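Local atomic coordinates of polysialic acid O-acetyltransferase (Escherichia coli, PDB entry 3JQY), a protein that catalyses the transfer of acetyl groups from acetyl-CoA to the O7 or O9 hydroxyls of capsular polysialic acid, acting selectively on long polymers. Residues G45-S50 with L64-D69; S167-V172 with I219-D224. All coordinates share one frame; numbering follows the deposited sequence.

Contact 1. Residues G45-S50 with L64-D69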
ATOM      1  N   GLY B  45       1.302  14.624 -31.007  1.00 15.23           N
ATOM      2  CA  GLY B  45       1.823  15.963 -31.210  1.00 16.25           C
ATOM      3  C   GLY B  45       3.301  16.088 -30.893  1.00 14.39           C
ATOM      4  O   GLY B  45       4.012  15.093 -30.739  1.00 14.13           O
ATOM      5  N   ASP B  46       3.772  17.326 -30.809  1.00 12.28           N
ATOM      6  CA  ASP B  46       5.162  17.575 -30.450  1.00 11.70           C
ATOM      7  C   ASP B  46       5.305  17.525 -28.937  1.00 13.91           C
ATOM      8  O   ASP B  46       4.907  18.452 -28.240  1.00 14.90           O
ATOM      9  CB  ASP B  46       5.607  18.926 -31.000  1.00 14.35           C
ATOM     10  CG  ASP B  46       5.699  18.924 -32.513  1.00 16.84           C
ATOM     11  OD1 ASP B  46       6.333  18.001 -33.057  1.00 24.37           O
ATOM     12  OD2 ASP B  46       5.143  19.835 -33.157  1.00 17.67           O
ATOM     13  N   LEU B  47       5.869  16.433 -28.437  1.00 13.84           N
ATOM     14  CA  LEU B  47       5.929  16.203 -27.001  1.00 13.38           C
ATOM     15  C   LEU B  47       7.125  16.909 -26.386  1.00 15.27           C
ATOM     16  O   LEU B  47       8.022  17.360 -27.093  1.00 18.44           O
ATOM     17  CB  LEU B  47       6.016  14.709 -26.703  1.00 15.91           C
ATOM     18  CG  LEU B  47       4.916  13.867 -27.353  1.00 17.60           C
ATOM     19  CD1 LEU B  47       5.095  12.409 -26.958  1.00 19.16           C
ATOM     20  CD2 LEU B  47       3.534  14.386 -26.971  1.00 12.68           C
ATOM     21  N   VAL B  48       7.118  17.007 -25.063  1.00 13.24           N
ATOM     22  CA  VAL B  48       8.226  17.620 -24.345  0.62 13.21           C
ATOM     23  C   VAL B  48       8.773  16.686 -23.272  1.00 16.82           C
ATOM     24  O   VAL B  48       8.021  15.970 -22.607  1.00 14.33           O
ATOM     25  CB  VAL B  48       7.830  18.975 -23.711  0.62 16.50           C
ATOM     26  CG1 VAL B  48       7.529  20.003 -24.795  0.62 21.04           C
ATOM     27  CG2 VAL B  48       6.640  18.811 -22.784  0.62 12.06           C
ATOM     28  N   ASN B  49      10.096  16.686 -23.126  1.00 17.58           N
ATOM     29  CA  ASN B  49      10.767  15.903 -22.090  1.00 17.61           C
ATOM     30  C   ASN B  49      10.268  14.462 -21.956  1.00 18.58           C
ATOM     31  O   ASN B  49      10.129  13.952 -20.844  1.00 16.90           O
ATOM     32  CB  ASN B  49      10.626  16.622 -20.746  1.00 17.42           C
ATOM     33  CG  ASN B  49      11.540  16.053 -19.678  1.00 26.95           C
ATOM     34  OD1 ASN B  49      12.679  15.675 -19.953  1.00 24.51           O
ATOM     35  ND2 ASN B  49      11.043  15.996 -18.449  1.00 24.54           N
ATOM     36  N   SER B  50      10.018  13.809 -23.088  1.00 15.59           N
ATOM     37  CA  SER B  50       9.398  12.480 -23.098  1.00 11.87           C
ATOM     38  C   SER B  50      10.379  11.352 -23.397  1.00 18.51           C
ATOM     39  O   SER B  50      11.341  11.542 -24.139  1.00 20.64           O
ATOM     40  CB  SER B  50       8.260  12.450 -24.117  1.00 11.58           C
ATOM     41  OG  SER B  50       7.223  13.342 -23.744  1.00 12.79           O
ATOM     42  N   LEU B  64      -5.561   6.477 -30.264  1.00 11.23           N
ATOM     43  CA  LEU B  64      -4.798   7.174 -29.232  1.00 10.19           C
ATOM     44  C   LEU B  64      -4.428   8.552 -29.760  1.00 10.53           C
ATOM     45  O   LEU B  64      -3.828   8.667 -30.831  1.00 14.15           O
ATOM     46  CB  LEU B  64      -3.526   6.406 -28.881  1.00 10.75           C
ATOM     47  CG  LEU B  64      -2.511   7.132 -27.990  1.00  9.11           C
ATOM     48  CD1 LEU B  64      -3.138   7.492 -26.656  1.00 13.48           C
ATOM     49  CD2 LEU B  64      -1.256   6.295 -27.788  1.00 13.23           C
ATOM     50  N   ILE B  65      -4.795   9.582 -29.007  1.00  9.20           N
ATOM     51  CA  ILE B  65      -4.464  10.961 -29.344  1.00  9.80           C
ATOM     52  C   ILE B  65      -3.681  11.566 -28.191  1.00 11.40           C
ATOM     53  O   ILE B  65      -4.159  11.589 -27.054  1.00 12.93           O
ATOM     54  CB  ILE B  65      -5.730  11.819 -29.504  1.00 11.82           C
ATOM     55  CG1 ILE B  65      -6.579  11.324 -30.670  1.00 16.43           C
ATOM     56  CG2 ILE B  65      -5.354  13.305 -29.678  1.00 15.67           C
ATOM     57  CD1 ILE B  65      -7.988  11.876 -30.649  1.00 24.18           C
ATOM     58  N   ILE B  66      -2.478  12.046 -28.473  1.00 12.14           N
ATOM     59  CA  ILE B  66      -1.709  12.759 -27.460  1.00  9.56           C
ATOM     60  C   ILE B  66      -1.338  14.118 -28.032  1.00 15.27           C
ATOM     61  O   ILE B  66      -0.718  14.201 -29.088  1.00 14.92           O
ATOM     62  CB  ILE B  66      -0.423  12.001 -27.081  1.00 10.51           C
ATOM     63  CG1 ILE B  66      -0.745  10.570 -26.643  1.00 11.30           C
ATOM     64  CG2 ILE B  66       0.339  12.762 -25.988  1.00 12.85           C
ATOM     65  CD1 ILE B  66       0.462   9.773 -26.199  1.00 14.26           C
ATOM     66  N   GLU B  67      -1.718  15.185 -27.336  1.00 11.82           N
ATOM     67  CA  GLU B  67      -1.586  16.527 -27.897  1.00 13.19           C
ATOM     68  C   GLU B  67      -0.185  17.124 -27.733  1.00 12.08           C
ATOM     69  O   GLU B  67       0.685  16.533 -27.092  1.00 12.08           O
ATOM     70  CB  GLU B  67      -2.665  17.450 -27.321  1.00 11.62           C
ATOM     71  CG  GLU B  67      -4.082  16.924 -27.585  1.00 15.22           C
ATOM     72  CD  GLU B  67      -5.173  17.884 -27.154  1.00 20.40           C
ATOM     73  OE1 GLU B  67      -4.849  18.927 -26.544  1.00 18.76           O
ATOM     74  OE2 GLU B  67      -6.361  17.597 -27.438  1.00 21.04           O
ATOM     75  N   ASP B  68       0.025  18.283 -28.352  1.00 15.78           N
ATOM     76  CA  ASP B  68       1.292  19.002 -28.241  1.00 14.03           C
ATOM     77  C   ASP B  68       1.605  19.291 -26.774  1.00 16.29           C
ATOM     78  O   ASP B  68       0.695  19.484 -25.955  1.00 16.25           O
ATOM     79  CB  ASP B  68       1.216  20.334 -28.991  1.00 13.86           C
ATOM     80  CG  ASP B  68       1.370  20.190 -30.502  1.00 18.65           C
ATOM     81  OD1 ASP B  68       1.715  19.093 -30.994  1.00 18.71           O
ATOM     82  OD2 ASP B  68       1.152  21.201 -31.208  1.00 22.94           O
ATOM     83  N   ASP B  69       2.898  19.322 -26.457  1.00 13.08           N
ATOM     84  CA  ASP B  69       3.396  19.760 -25.155  1.00 14.98           C
ATOM     85  C   ASP B  69       3.002  18.877 -23.979  1.00 16.47           C
ATOM     86  O   ASP B  69       3.085  19.295 -22.827  1.00 16.10           O
ATOM     87  CB  ASP B  69       3.002  21.212 -24.896  1.00 17.50           C
ATOM     88  CG  ASP B  69       3.608  22.158 -25.915  1.00 23.43           C
ATOM     89  OD1 ASP B  69       4.724  21.871 -26.387  1.00 21.18           O
ATOM     90  OD2 ASP B  69       2.966  23.173 -26.248  1.00 29.16           O
TER
HETATM   91  O   HOH W   1       3.479  21.755 -32.926  1.00 21.61           O
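D69, I66 and D68 meet the loop 45-50 through three hydrogen bonds and a small apolar patch. At the end of strand 63-66, I66 O accepts from G45 N at 2.8 Å. Three residues on, D69 N donates to D46 O at 2.8 Å. Between these two backbone bonds sits a side-chain one: D68 OD1 takes the N-H of D46 at 2.7 Å. The donor comes in on the anti side of the carboxylate and lies 34° out of its plane. The first torsion of D68 (chi1 -78°) sets CG beside its own backbone N, and OD1 from there reaches 3.1 Å from G45 CA, an approach made possible by the absence of a side chain on that glycine.

The side chains of D46 and D68 lie side by side, pointing the same way, with carboxylate planes 18° apart. D46 OD2 and D68 OD1 come close enough that like charges would probably repel, but a water donates to both D46 OD2 and D68 OD2, and K26 forms a salt bridge with D46 OD1; both would be expected to ease the repulsion. On the inner side, I66 CG2 meets L47 CD2 at 3.7 Å, the two side chains crossing at about a right angle, and F31 touches both. L47 CD2 also lies 3.6 Å from E67 O. V48 leans on D69, its CG2 3.6 Å from D69 O, although V48 has two modelled conformers and this detail is doubtful. Parallel strands 41-44 and 63-66 each run into a turn here, so the arrangement is that of two successive coils stacked at a corner of a left-handed parallel beta-helix.

Contact 2. Residues S167-V172 with I219-D224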
ATOM      1  N   SER B 167     -13.344  15.194 -11.595  1.00 10.95           N
ATOM      2  CA  SER B 167     -13.594  16.534 -12.118  1.00 16.48           C
ATOM      3  C   SER B 167     -12.309  17.341 -12.248  1.00 12.73           C
ATOM      4  O   SER B 167     -11.252  16.930 -11.775  1.00 13.64           O
ATOM      5  CB  SER B 167     -14.589  17.283 -11.232  1.00 14.41           C
ATOM      6  OG  SER B 167     -15.871  16.677 -11.288  1.00 17.25           O
ATOM      7  N   SER B 168     -12.413  18.506 -12.876  1.00 12.02           N
ATOM      8  CA  SER B 168     -11.271  19.403 -12.961  1.00 10.58           C
ATOM      9  C   SER B 168     -10.850  19.866 -11.576  1.00 12.42           C
ATOM     10  O   SER B 168     -11.673  20.001 -10.670  1.00 13.86           O
ATOM     11  CB  SER B 168     -11.599  20.611 -13.847  1.00 14.12           C
ATOM     12  OG  SER B 168     -11.785  20.205 -15.195  1.00 14.15           O
ATOM     13  N   TYR B 169      -9.554  20.103 -11.427  1.00 11.24           N
ATOM     14  CA  TYR B 169      -8.987  20.689 -10.216  1.00 12.20           C
ATOM     15  C   TYR B 169      -9.212  19.811  -8.980  1.00 11.09           C
ATOM     16  O   TYR B 169      -9.696  20.271  -7.942  1.00 12.86           O
ATOM     17  CB  TYR B 169      -9.487  22.128  -9.994  1.00 12.69           C
ATOM     18  CG  TYR B 169      -8.533  22.934  -9.142  1.00 13.43           C
ATOM     19  CD1 TYR B 169      -7.248  23.193  -9.584  1.00 12.16           C
ATOM     20  CD2 TYR B 169      -8.906  23.405  -7.886  1.00 12.87           C
ATOM     21  CE1 TYR B 169      -6.347  23.909  -8.815  1.00 14.06           C
ATOM     22  CE2 TYR B 169      -8.005  24.143  -7.099  1.00 12.45           C
ATOM     23  CZ  TYR B 169      -6.729  24.385  -7.577  1.00 11.99           C
ATOM     24  OH  TYR B 169      -5.817  25.097  -6.825  1.00 14.17           O
ATOM     25  N   VAL B 170      -8.840  18.543  -9.113  1.00  8.15           N
ATOM     26  CA  VAL B 170      -8.846  17.606  -7.998  1.00  7.29           C
ATOM     27  C   VAL B 170      -7.423  17.185  -7.653  1.00 11.27           C
ATOM     28  O   VAL B 170      -6.602  16.959  -8.539  1.00 10.16           O
ATOM     29  CB  VAL B 170      -9.699  16.360  -8.322  1.00  8.91           C
ATOM     30  CG1 VAL B 170      -9.499  15.275  -7.271  1.00 11.15           C
ATOM     31  CG2 VAL B 170     -11.169  16.757  -8.408  1.00 11.09           C
ATOM     32  N   TRP B 171      -7.141  17.091  -6.355  1.00  8.93           N
ATOM     33  CA  TRP B 171      -5.860  16.592  -5.867  1.00 10.94           C
ATOM     34  C   TRP B 171      -6.075  15.172  -5.357  1.00 11.25           C
ATOM     35  O   TRP B 171      -6.785  14.963  -4.363  1.00 10.24           O
ATOM     36  CB  TRP B 171      -5.331  17.506  -4.758  1.00 12.27           C
ATOM     37  CG  TRP B 171      -4.121  16.981  -4.004  1.00 10.78           C
ATOM     38  CD1 TRP B 171      -3.287  15.971  -4.379  1.00 10.57           C
ATOM     39  CD2 TRP B 171      -3.611  17.480  -2.759  1.00 11.45           C
ATOM     40  NE1 TRP B 171      -2.292  15.795  -3.438  1.00 12.72           N
ATOM     41  CE2 TRP B 171      -2.468  16.716  -2.436  1.00 11.76           C
ATOM     42  CE3 TRP B 171      -4.014  18.494  -1.886  1.00 13.98           C
ATOM     43  CZ2 TRP B 171      -1.733  16.928  -1.269  1.00 16.54           C
ATOM     44  CZ3 TRP B 171      -3.275  18.712  -0.732  1.00 12.84           C
ATOM     45  CH2 TRP B 171      -2.150  17.930  -0.434  1.00 15.24           C
ATOM     46  N   VAL B 172      -5.521  14.190  -6.067  1.00  9.04           N
ATOM     47  CA  VAL B 172      -5.570  12.815  -5.585  1.00 10.38           C
ATOM     48  C   VAL B 172      -4.210  12.473  -4.977  1.00  8.23           C
ATOM     49  O   VAL B 172      -3.176  12.559  -5.635  1.00 10.70           O
ATOM     50  CB  VAL B 172      -5.957  11.801  -6.674  1.00  8.26           C
ATOM     51  CG1 VAL B 172      -6.027  10.388  -6.081  1.00 11.48           C
ATOM     52  CG2 VAL B 172      -7.310  12.164  -7.294  1.00 10.66           C
ATOM     53  N   ILE B 219     -10.796  23.773  -0.424  1.00 13.67           N
ATOM     54  CA  ILE B 219     -10.184  23.779  -1.746  1.00 12.71           C
ATOM     55  C   ILE B 219      -8.668  23.780  -1.535  1.00 14.75           C
ATOM     56  O   ILE B 219      -8.188  24.242  -0.501  1.00 18.46           O
ATOM     57  CB  ILE B 219     -10.629  25.003  -2.577  1.00 13.26           C
ATOM     58  CG1 ILE B 219     -10.354  24.773  -4.065  1.00 13.21           C
ATOM     59  CG2 ILE B 219      -9.953  26.285  -2.081  1.00 17.42           C
ATOM     60  CD1 ILE B 219     -11.036  25.783  -4.980  1.00 15.61           C
ATOM     61  N   TRP B 220      -7.925  23.251  -2.503  1.00 14.86           N
ATOM     62  CA  TRP B 220      -6.470  23.098  -2.377  1.00 12.40           C
ATOM     63  C   TRP B 220      -5.740  23.975  -3.384  1.00 13.38           C
ATOM     64  O   TRP B 220      -6.349  24.504  -4.311  1.00 12.29           O
ATOM     65  CB  TRP B 220      -6.086  21.635  -2.624  1.00 11.54           C
ATOM     66  CG  TRP B 220      -6.460  21.202  -4.014  1.00 11.85           C
ATOM     67  CD1 TRP B 220      -7.699  20.828  -4.448  1.00 12.42           C
ATOM     68  CD2 TRP B 220      -5.598  21.146  -5.159  1.00 12.81           C
ATOM     69  NE1 TRP B 220      -7.662  20.529  -5.791  1.00 11.21           N
ATOM     70  CE2 TRP B 220      -6.384  20.718  -6.253  1.00 10.89           C
ATOM     71  CE3 TRP B 220      -4.235  21.400  -5.363  1.00 16.02           C
ATOM     72  CZ2 TRP B 220      -5.851  20.535  -7.533  1.00 10.95           C
ATOM     73  CZ3 TRP B 220      -3.707  21.227  -6.644  1.00 13.34           C
ATOM     74  CH2 TRP B 220      -4.514  20.802  -7.707  1.00 15.10           C
ATOM     75  N   ALA B 221      -4.430  24.122  -3.203  1.00 13.27           N
ATOM     76  CA  ALA B 221      -3.592  24.777  -4.200  1.00 14.86           C
ATOM     77  C   ALA B 221      -2.253  24.060  -4.313  1.00 15.81           C
ATOM     78  O   ALA B 221      -1.836  23.348  -3.395  1.00 18.43           O
ATOM     79  CB  ALA B 221      -3.385  26.251  -3.854  1.00 18.11           C
ATOM     80  N   ARG B 222      -1.576  24.260  -5.438  1.00 19.35           N
ATOM     81  CA  ARG B 222      -0.323  23.567  -5.696  1.00 21.68           C
ATOM     82  C   ARG B 222       0.852  24.206  -4.943  1.00 26.51           C
ATOM     83  O   ARG B 222       1.689  23.504  -4.374  1.00 28.78           O
ATOM     84  CB  ARG B 222      -0.052  23.528  -7.200  1.00 24.72           C
ATOM     85  CG  ARG B 222       0.870  22.406  -7.646  1.00 31.06           C
ATOM     86  CD  ARG B 222       0.980  22.362  -9.164  1.00 27.00           C
ATOM     87  NE  ARG B 222      -0.177  21.749  -9.818  1.00 23.57           N
ATOM     88  CZ  ARG B 222      -0.191  20.496 -10.264  1.00 25.01           C
ATOM     89  NH1 ARG B 222      -1.266  20.003 -10.865  1.00 21.35           N
ATOM     90  NH2 ARG B 222       0.885  19.733 -10.110  1.00 20.54           N
ATOM     91  N   THR B 223       0.901  25.535  -4.922  1.00 25.74           N
ATOM     92  CA  THR B 223       2.001  26.256  -4.272  1.00 36.11           C
ATOM     93  C   THR B 223       2.008  26.105  -2.754  1.00 29.85           C
ATOM     94  O   THR B 223       1.006  26.358  -2.093  1.00 33.63           O
ATOM     95  CB  THR B 223       1.941  27.770  -4.553  1.00 35.77           C
ATOM     96  OG1 THR B 223       1.326  28.013  -5.824  1.00 42.37           O
ATOM     97  CG2 THR B 223       3.345  28.371  -4.531  1.00 34.58           C
ATOM     98  N   ASP B 224       3.155  25.733  -2.197  1.00 30.18           N
ATOM     99  CA  ASP B 224       3.266  25.610  -0.748  1.00 37.21           C
ATOM    100  C   ASP B 224       3.391  26.984  -0.093  1.00 39.21           C
ATOM    101  O   ASP B 224       3.313  27.108   1.129  1.00 42.10           O
ATOM    102  CB  ASP B 224       4.454  24.726  -0.362  1.00 49.65           C
ATOM    103  CG  ASP B 224       5.786  25.379  -0.663  1.00 49.50           C
ATOM    104  OD1 ASP B 224       6.668  25.361   0.222  1.00 58.55           O
ATOM    105  OD2 ASP B 224       5.947  25.918  -1.779  1.00 53.31           O
TER
HETATM  106  O   HOH W   2      -3.108  25.484  -7.627  1.00 16.34           O
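An aromatic cluster of Y169, W171 and W220 joins a turn of the beta-helix to the end of strand 218-220. The backbones stay apart, with the nearest CA atoms, those of W171 and W220, 7.4 Å from each other, and side chains span the gap. W220 is the middle layer. On one face its six-membered ring forms an offset stack with the Y169 ring, centroids 4.2 Å apart and planes at 14°, with W220 CZ2 lying toward the rim of the tyrosine. Over the opposite face comes W171 CB, a CH-pi contact 3.7 Å from the centroid of the W220 five-membered ring and only 12° off its normal. I219 CG1 meets the edge of the Y169 ring at CE2.

Two hydrogen bonds between Y169 and W220 brace the stack. W220 NE1 donates to Y169 O at 3.0 Å, the acceptor lying near the indole plane while NE1 stands above the carbonyl plane. In return, Y169 OH donates to W220 O at 2.6 Å. A water donates to the same hydroxyl and accepts from R222 N.

Y169 also stacks on Y238 of helix 233-245. W171 meets H147 of the second subunit edge-to-face, and R222 O is hydrogen-bonded to H147 ND1 there; H147 probably takes part in binding acetyl-CoA. The chemistry thus pairs dispersion with directed bonds: each residue of the stacked pair donates a side-chain hydrogen bond to the other's backbone carbonyl, which should restrict how the two rings slide and turn against each other while satisfying polar atoms in a buried setting.

How the contacts relate
Contact 1 closes before contact 2 opens along the chain, and the two do not touch: their centres are 23 Å apart and their nearest atoms about 13 Å. One parallel sheet leads into both: strands 41-44 and 63-66, its first and second, into contact 1, and strand 164-166, its sixth, into segment 167-172. Contact 1 and that segment therefore lie where the chain turns off the same face, several coils apart. Contact 1 joins successive coils within one subunit. Contact 2 instead bridges 46 intervening residues to bring strand 218-220 back against the beta-helix, where I219 and W220 pair antiparallel with a strand of the second subunit, so contact 2 lies at the subunit interface and contact 1 does not.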